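PDB 3HN0: nitrate transport protein from Parabacteroides distasonis, which probably serves as the solute-binding component of an ABC importer, capturing a small substrate, perhaps nitrate or a related compound, for uptake. Local coordinates for residues K215-I218 with H219-E223; F20-W23 with L24-P27; R113-L116 with G117-R120. All coordinates share one frame; numbering follows the deposited sequence.

Contact 1 of 3, residues K215-I218 with H219-E223; sequences KETI and HSLEE
Ile-218 and Glu-222, one helical turn apart, lie side by side and point the same way, a compact example of how i and i+4 residues share one face of a helix. They meet in a van der Waals contact along the branch of Ile-218 that is anti to its backbone N: the CG2 methyl of Ile-218 comes within 3.4 Å of the carboxylate oxygen OE2 of Glu-222. The glutamate sets CG anti to its carbonyl carbon (chi1 -75°) and runs on extended from there (chi2 169°), which lays the carboxylate alongside that methyl. At its root, Glu-222 CG rests 3.3 Å from Ile-218 O. Thr-217 and Leu-221 form the apolar pair on the next face round, with CG2 of Thr-217 4.0 Å from CD1 of Leu-221.

Beneath these side chains the backbone bonds are regular. The amides of His-219, Ser-220, Leu-221 and Glu-222 each reach the carbonyl four residues earlier; Leu-221 N to Thr-217 O measures 3.0 Å, at an N-H...O angle of 167°.

The polar ends look elsewhere. Thr-217 OG1 turns back to bond the carbonyl of Tyr-213, whereas Glu-222 OE2 takes the backbone N-H of Gly-230, tying the helix to the chain that follows it. With an alanine at Glu-222, the Gly-230 amide would probably be left without its acceptor and the Ile-218 methyl without the carboxylate beside it.

Ile-218 also packs on Leu-232 and Ile-237, and Leu-221 on Phe-227, while Lys-215 and Glu-216 are exposed. With apolar groups buried and charged ones at the surface, 215-223 has the character of an amphipathic alpha-helix built on i to i+4 bonding, here lying on the outside of a fold consistent with a two-lobed periplasmic binding protein.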
loop_
_atom_site.group_PDB
_atom_site.type_symbol
_atom_site.label_atom_id
_atom_site.label_comp_id
_atom_site.label_asym_id
_atom_site.label_seq_id
_atom_site.Cartn_x
_atom_site.Cartn_y
_atom_site.Cartn_z
ATOM N N LYS A 215 -20.186 12.939 -4.263
ATOM C CA LYS A 215 -21.624 13.016 -4.376
ATOM C C LYS A 215 -22.038 13.342 -5.808
ATOM O O LYS A 215 -22.973 12.790 -6.320
ATOM C CB LYS A 215 -22.161 14.074 -3.405
ATOM C CG LYS A 215 -21.892 13.768 -1.946
ATOM C CD LYS A 215 -22.787 14.685 -1.046
ATOM C CE LYS A 215 -22.137 15.031 0.292
ATOM N NZ LYS A 215 -21.423 13.868 0.904
ATOM N N GLU A 216 -21.300 14.243 -6.453
ATOM C CA GLU A 216 -21.582 14.625 -7.829
ATOM C C GLU A 216 -21.327 13.462 -8.774
ATOM O O GLU A 216 -22.031 13.276 -9.742
ATOM C CB GLU A 216 -20.694 15.827 -8.210
ATOM C CG GLU A 216 -21.047 17.093 -7.425
ATOM C CD GLU A 216 -20.327 17.310 -6.033
ATOM O OE1 GLU A 216 -19.707 16.396 -5.430
ATOM O OE2 GLU A 216 -20.417 18.452 -5.518
ATOM N N THR A 217 -20.304 12.686 -8.458
ATOM C CA THR A 217 -19.937 11.487 -9.243
ATOM C C THR A 217 -21.081 10.471 -9.165
ATOM O O THR A 217 -21.543 9.975 -10.181
ATOM C CB THR A 217 -18.614 10.918 -8.749
ATOM O OG1 THR A 217 -17.584 11.907 -8.902
ATOM C CG2 THR A 217 -18.214 9.600 -9.501
ATOM N N ILE A 218 -21.553 10.203 -7.941
ATOM C CA ILE A 218 -22.633 9.287 -7.738
ATOM C C ILE A 218 -23.892 9.740 -8.470
ATOM O O ILE A 218 -24.559 8.955 -9.144
ATOM C CB ILE A 218 -22.916 9.089 -6.222
ATOM C CG1 ILE A 218 -21.733 8.341 -5.565
ATOM C CG2 ILE A 218 -24.244 8.320 -6.009
ATOM C CD1 ILE A 218 -21.662 8.408 -4.049
ATOM N N HIS A 219 -24.215 11.023 -8.317
ATOM C CA HIS A 219 -25.351 11.628 -8.963
ATOM C C HIS A 219 -25.298 11.379 -10.458
ATOM O O HIS A 219 -26.291 10.996 -11.063
ATOM C CB HIS A 219 -25.362 13.141 -8.666
ATOM C CG HIS A 219 -26.615 13.830 -9.091
ATOM N ND1 HIS A 219 -27.770 13.774 -8.341
ATOM C CD2 HIS A 219 -26.895 14.603 -10.164
ATOM C CE1 HIS A 219 -28.716 14.462 -8.949
ATOM N NE2 HIS A 219 -28.216 14.971 -10.059
ATOM N N SER A 220 -24.139 11.617 -11.057
ATOM C CA SER A 220 -24.003 11.412 -12.505
ATOM C C SER A 220 -24.147 9.951 -12.905
ATOM O O SER A 220 -24.802 9.630 -13.885
ATOM C CB SER A 220 -22.688 11.986 -13.037
ATOM O OG SER A 220 -22.676 11.839 -14.429
ATOM N N LEU A 221 -23.545 9.040 -12.145
ATOM C CA LEU A 221 -23.705 7.633 -12.426
ATOM C C LEU A 221 -25.165 7.187 -12.352
ATOM O O LEU A 221 -25.613 6.393 -13.157
ATOM C CB LEU A 221 -22.838 6.793 -11.499
ATOM C CG LEU A 221 -21.320 6.908 -11.764
ATOM C CD1 LEU A 221 -20.652 6.541 -10.447
ATOM C CD2 LEU A 221 -20.822 6.007 -12.953
ATOM N N GLU A 222 -25.882 7.730 -11.377
ATOM C CA GLU A 222 -27.303 7.408 -11.213
ATOM C C GLU A 222 -28.105 7.940 -12.403
ATOM O O GLU A 222 -28.896 7.197 -12.977
ATOM C CB GLU A 222 -27.819 7.975 -9.918
ATOM C CG GLU A 222 -27.353 7.183 -8.712
ATOM C CD GLU A 222 -27.625 7.874 -7.382
ATOM O OE1 GLU A 222 -28.039 9.061 -7.363
ATOM O OE2 GLU A 222 -27.417 7.226 -6.332
ATOM N N GLU A 223 -27.865 9.192 -12.791
ATOM C CA GLU A 223 -28.569 9.745 -13.953
ATOM C C GLU A 223 -28.359 8.947 -15.223
ATOM O O GLU A 223 -29.271 8.854 -16.052
ATOM C CB GLU A 223 -28.207 11.227 -14.172
ATOM C CG GLU A 223 -28.807 12.095 -13.061
ATOM C CD GLU A 223 -28.624 13.578 -13.273
ATOM O OE1 GLU A 223 -27.751 13.980 -14.080
ATOM O OE2 GLU A 223 -29.371 14.361 -12.656
#

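Contact 2 of 3, residues F20-W23 with L24-P27; sequences FADW and LENP
The carboxylate of Asp-22 and the side-chain amide of Asn-26 meet with their planes turned 56° apart. Asn-26 ND2 donates to Asp-22 OD1 over 3.2 Å; the acceptor lies in the amide plane, yet the nitrogen approaches on the syn side and 32° out of the carboxylate plane. The aspartate reaches this position because its CG stands anti to the backbone N (chi1 -167°), which swings the carboxylate along the helix toward its end. Two aromatic rings occupy another side of the turn. Phe-20 CD2 sits 3.4 Å above one face of the Trp-23 indole, offset toward the rim, while Trp-23 CE3 lies at the edge of the phenyl ring and in its plane. The indole packs further on Leu-203, Val-35 and Val-37, between helix 196-212 and strand 33-40.

Through the backbone, Asn-26 N bonds Asp-22 O at 2.8 Å, the donor tilted from the carbonyl plane. One residue back, Ala-21 O accepts from Glu-25 N at 3.1 Å and, weakly, from Leu-24 N. Past Asn-26, where the chain leaves helical geometry, Pro-27 has no N-H to offer; its CA makes a C-H...O contact with Trp-23 O at 3.2 Å instead.

A water lies within hydrogen-bonding distance of both Asp-22 OD2, at 2.8 Å, and Asn-26 O, at 2.6 Å. OD1 of Asp-22 is also in a salt bridge with Lys-209. Asn-26 is thus held through both its backbone and its side chain by one aspartate, and the lysine would be expected to favour the charged form of that carboxylate where the helix gives out.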
loop_
_atom_site.group_PDB
_atom_site.type_symbol
_atom_site.label_atom_id
_atom_site.label_comp_id
_atom_site.label_asym_id
_atom_site.label_seq_id
_atom_site.Cartn_x
_atom_site.Cartn_y
_atom_site.Cartn_z
ATOM N N PHE A 20 -14.211 6.265 -14.354
ATOM C CA PHE A 20 -14.527 6.783 -15.670
ATOM C C PHE A 20 -15.814 7.608 -15.691
ATOM O O PHE A 20 -16.230 8.075 -16.746
ATOM C CB PHE A 20 -14.628 5.585 -16.638
ATOM C CG PHE A 20 -13.318 4.950 -16.954
ATOM C CD1 PHE A 20 -12.802 3.964 -16.164
ATOM C CD2 PHE A 20 -12.585 5.351 -18.081
ATOM C CE1 PHE A 20 -11.595 3.400 -16.455
ATOM C CE2 PHE A 20 -11.368 4.786 -18.381
ATOM C CZ PHE A 20 -10.868 3.823 -17.570
ATOM N N ALA A 21 -16.443 7.820 -14.524
ATOM C CA ALA A 21 -17.766 8.440 -14.470
ATOM C C ALA A 21 -17.814 9.767 -15.186
ATOM O O ALA A 21 -18.789 10.059 -15.887
ATOM C CB ALA A 21 -18.258 8.594 -13.002
ATOM N N ASP A 22 -16.794 10.597 -14.987
ATOM C CA ASP A 22 -16.836 11.915 -15.559
ATOM C C ASP A 22 -16.725 11.857 -17.101
ATOM O O ASP A 22 -17.070 12.805 -17.755
ATOM C CB ASP A 22 -15.790 12.856 -15.015
ATOM C CG ASP A 22 -16.070 14.310 -15.404
ATOM O OD1 ASP A 22 -17.174 14.792 -15.101
ATOM O OD2 ASP A 22 -15.206 14.970 -16.006
ATOM N N TRP A 23 -16.257 10.751 -17.647
ATOM C CA TRP A 23 -16.233 10.604 -19.121
ATOM C C TRP A 23 -17.604 10.303 -19.707
ATOM O O TRP A 23 -17.857 10.532 -20.893
ATOM C CB TRP A 23 -15.272 9.511 -19.529
ATOM C CG TRP A 23 -13.776 9.821 -19.340
ATOM C CD1 TRP A 23 -13.220 10.879 -18.666
ATOM C CD2 TRP A 23 -12.690 9.052 -19.834
ATOM N NE1 TRP A 23 -11.833 10.790 -18.708
ATOM C CE2 TRP A 23 -11.491 9.681 -19.418
ATOM C CE3 TRP A 23 -12.596 7.862 -20.543
ATOM C CZ2 TRP A 23 -10.247 9.153 -19.708
ATOM C CZ3 TRP A 23 -11.368 7.362 -20.840
ATOM C CH2 TRP A 23 -10.203 8.020 -20.429
ATOM N N LEU A 24 -18.505 9.782 -18.882
ATOM C CA LEU A 24 -19.902 9.637 -19.294
ATOM C C LEU A 24 -20.576 10.959 -19.206
ATOM O O LEU A 24 -21.321 11.360 -20.110
ATOM C CB LEU A 24 -20.639 8.617 -18.402
ATOM C CG LEU A 24 -20.239 7.182 -18.641
ATOM C CD1 LEU A 24 -20.811 6.278 -17.537
ATOM C CD2 LEU A 24 -20.770 6.748 -20.010
ATOM N N GLU A 25 -20.318 11.663 -18.113
ATOM C CA GLU A 25 -20.905 12.971 -17.894
ATOM C C GLU A 25 -20.445 13.972 -18.951
ATOM O O GLU A 25 -21.263 14.678 -19.513
ATOM C CB GLU A 25 -20.560 13.481 -16.483
ATOM C CG GLU A 25 -21.199 14.847 -16.110
ATOM C CD GLU A 25 -22.723 14.796 -15.891
ATOM O OE1 GLU A 25 -23.309 13.694 -15.743
ATOM O OE2 GLU A 25 -23.351 15.887 -15.863
ATOM N N ASN A 26 -19.133 14.002 -19.215
ATOM C CA ASN A 26 -18.461 15.026 -20.032
ATOM C C ASN A 26 -17.378 14.364 -20.880
ATOM O O ASN A 26 -16.190 14.427 -20.538
ATOM C CB ASN A 26 -17.767 16.045 -19.137
ATOM C CG ASN A 26 -18.754 16.904 -18.357
ATOM O OD1 ASN A 26 -19.502 17.686 -18.937
ATOM N ND2 ASN A 26 -18.759 16.746 -17.022
ATOM N N PRO A 27 -17.791 13.706 -21.957
ATOM C CA PRO A 27 -16.831 12.924 -22.745
ATOM C C PRO A 27 -15.643 13.784 -23.212
ATOM O O PRO A 27 -15.872 14.835 -23.823
ATOM C CB PRO A 27 -17.632 12.496 -23.954
ATOM C CG PRO A 27 -19.083 12.494 -23.486
ATOM C CD PRO A 27 -19.175 13.561 -22.423
HETATM O O HOH W 1 -14.432 14.548 -18.663
#

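Contact 3 of 3, residues R113-L116 with G117-R120; sequences RYYL and GRQR
Gln-119 lies over Tyr-115, one turn earlier on the same helix, and its flexible side chain is met by a partner at successive atoms. CB starts 3.4 Å from Tyr-115 O, the carbonyl that also accepts the Gln-119 backbone N-H. CG lies over one face of the tyrosine ring, offset toward the CE1-CZ rim, in a CH-pi contact 3.7 Å from the centroid and 21° off the ring normal. A bend at the next bond (chi2 -64°) brings CD to 4.1 Å from Tyr-115 CE1 and sets the amide only 17° from the ring plane. At the tip, OE1 accepts from Arg-118 NE over 3.0 Å, at the edge of the guanidinium and in its plane, while NE2 comes to 4.2 Å from Tyr-115 OH.

Arg-118 runs across Tyr-114, with guanidinium and ring planes nearly perpendicular; Arg-118 CD lies 4.1 Å from Tyr-114 CE2. Tyr-114 OH bonds the carbonyl of Leu-173, to which Arg-118 NH1 also makes a weak hydrogen bond. Gln-119 packs on Glu-134 of the second subunit.

Arg-120 closes the helix with positive phi in a Schellman motif. Just before it, one N-H of the charged guanidinium probably restrains the turn of the neutral amide.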
loop_
_atom_site.group_PDB
_atom_site.type_symbol
_atom_site.label_atom_id
_atom_site.label_comp_id
_atom_site.label_asym_id
_atom_site.label_seq_id
_atom_site.Cartn_x
_atom_site.Cartn_y
_atom_site.Cartn_z
ATOM N N ARG A 113 -8.065 -16.745 -0.675
ATOM C CA ARG A 113 -7.230 -17.852 -0.202
ATOM C C ARG A 113 -5.875 -17.339 0.289
ATOM O O ARG A 113 -5.377 -17.768 1.320
ATOM C CB ARG A 113 -7.077 -18.905 -1.300
ATOM C CG ARG A 113 -8.345 -19.753 -1.477
ATOM C CD ARG A 113 -8.065 -20.926 -2.392
ATOM N NE ARG A 113 -8.425 -20.641 -3.771
ATOM C CZ ARG A 113 -7.804 -21.119 -4.844
ATOM N NH1 ARG A 113 -6.716 -21.877 -4.728
ATOM N NH2 ARG A 113 -8.268 -20.809 -6.052
ATOM N N TYR A 114 -5.317 -16.349 -0.414
ATOM C CA TYR A 114 -4.046 -15.782 0.002
ATOM C C TYR A 114 -4.128 -15.120 1.381
ATOM O O TYR A 114 -3.241 -15.282 2.258
ATOM C CB TYR A 114 -3.568 -14.781 -1.055
ATOM C CG TYR A 114 -2.378 -13.984 -0.588
ATOM C CD1 TYR A 114 -1.126 -14.578 -0.488
ATOM C CD2 TYR A 114 -2.494 -12.610 -0.239
ATOM C CE1 TYR A 114 -0.030 -13.875 -0.049
ATOM C CE2 TYR A 114 -1.374 -11.896 0.216
ATOM C CZ TYR A 114 -0.146 -12.547 0.302
ATOM O OH TYR A 114 0.986 -11.885 0.734
ATOM N N TYR A 115 -5.176 -14.313 1.547
ATOM C CA TYR A 115 -5.417 -13.609 2.800
ATOM C C TYR A 115 -5.590 -14.592 3.966
ATOM O O TYR A 115 -4.992 -14.411 4.995
ATOM C CB TYR A 115 -6.675 -12.712 2.685
ATOM C CG TYR A 115 -7.041 -12.077 3.995
ATOM C CD1 TYR A 115 -6.398 -10.933 4.423
ATOM C CD2 TYR A 115 -8.009 -12.642 4.819
ATOM C CE1 TYR A 115 -6.710 -10.355 5.661
ATOM C CE2 TYR A 115 -8.321 -12.051 6.055
ATOM C CZ TYR A 115 -7.663 -10.918 6.438
ATOM O OH TYR A 115 -7.932 -10.323 7.640
ATOM N N LEU A 116 -6.368 -15.628 3.770
ATOM C CA LEU A 116 -6.611 -16.594 4.844
ATOM C C LEU A 116 -5.311 -17.296 5.224
ATOM O O LEU A 116 -5.005 -17.441 6.404
ATOM C CB LEU A 116 -7.685 -17.582 4.450
ATOM C CG LEU A 116 -9.114 -17.022 4.270
ATOM C CD1 LEU A 116 -10.047 -18.137 3.730
ATOM C CD2 LEU A 116 -9.682 -16.398 5.540
ATOM N N GLY A 117 -4.523 -17.687 4.230
ATOM C CA GLY A 117 -3.199 -18.281 4.513
ATOM C C GLY A 117 -2.253 -17.355 5.259
ATOM O O GLY A 117 -1.621 -17.738 6.254
ATOM N N ARG A 118 -2.137 -16.127 4.774
ATOM C CA ARG A 118 -1.280 -15.111 5.380
ATOM C C ARG A 118 -1.680 -14.826 6.847
ATOM O O ARG A 118 -0.833 -14.641 7.720
ATOM C CB ARG A 118 -1.400 -13.815 4.540
ATOM C CG ARG A 118 -0.829 -12.557 5.153
ATOM C CD ARG A 118 -1.164 -11.307 4.300
ATOM N NE ARG A 118 -1.830 -10.264 5.093
ATOM C CZ ARG A 118 -2.235 -9.087 4.623
ATOM N NH1 ARG A 118 -2.029 -8.760 3.359
ATOM N NH2 ARG A 118 -2.837 -8.221 5.429
ATOM N N GLN A 119 -2.976 -14.773 7.104
ATOM C CA GLN A 119 -3.461 -14.445 8.444
ATOM C C GLN A 119 -3.615 -15.676 9.317
ATOM O O GLN A 119 -3.994 -15.548 10.484
ATOM C CB GLN A 119 -4.794 -13.734 8.348
ATOM C CG GLN A 119 -4.687 -12.433 7.613
ATOM C CD GLN A 119 -3.816 -11.452 8.350
ATOM O OE1 GLN A 119 -2.753 -11.071 7.867
ATOM N NE2 GLN A 119 -4.258 -11.042 9.527
ATOM N N ARG A 120 -3.375 -16.854 8.758
ATOM C CA ARG A 120 -3.530 -18.119 9.536
ATOM C C ARG A 120 -4.962 -18.337 10.041
ATOM O O ARG A 120 -5.196 -18.715 11.200
ATOM C CB ARG A 120 -2.507 -18.179 10.692
ATOM C CG ARG A 120 -1.066 -17.926 10.212
ATOM C CD ARG A 120 -0.043 -17.787 11.355
ATOM N NE ARG A 120 0.049 -18.986 12.195
ATOM C CZ ARG A 120 0.656 -20.123 11.846
ATOM N NH1 ARG A 120 1.244 -20.258 10.650
ATOM N NH2 ARG A 120 0.665 -21.145 12.700
#

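In the fold
Contacts 1 and 2 adjoin, their centres 10 Å apart, although nearly 190 residues separate them in sequence. Helix 21-25 lies against helix 214-223: Ala-21 CB packs 3.6 Å from Thr-217 CG2 and equally near Leu-221 CD2, and Ser-220 and Glu-25 probably share a hydrogen bond at the same interface. Contact 3 lies on the opposite side of the chain's centre, in the beta-alpha-beta unit of strand 99-100, helix 107-119 and strand 125-126. Its nearest atoms lie about 26 Å from contact 1 and about 25 Å from contact 2. The mixed sheet whose strand 33-40 packs on Trp-23 is separate from that two-stranded unit, consistent with the two lobes expected of a solute-binding protein.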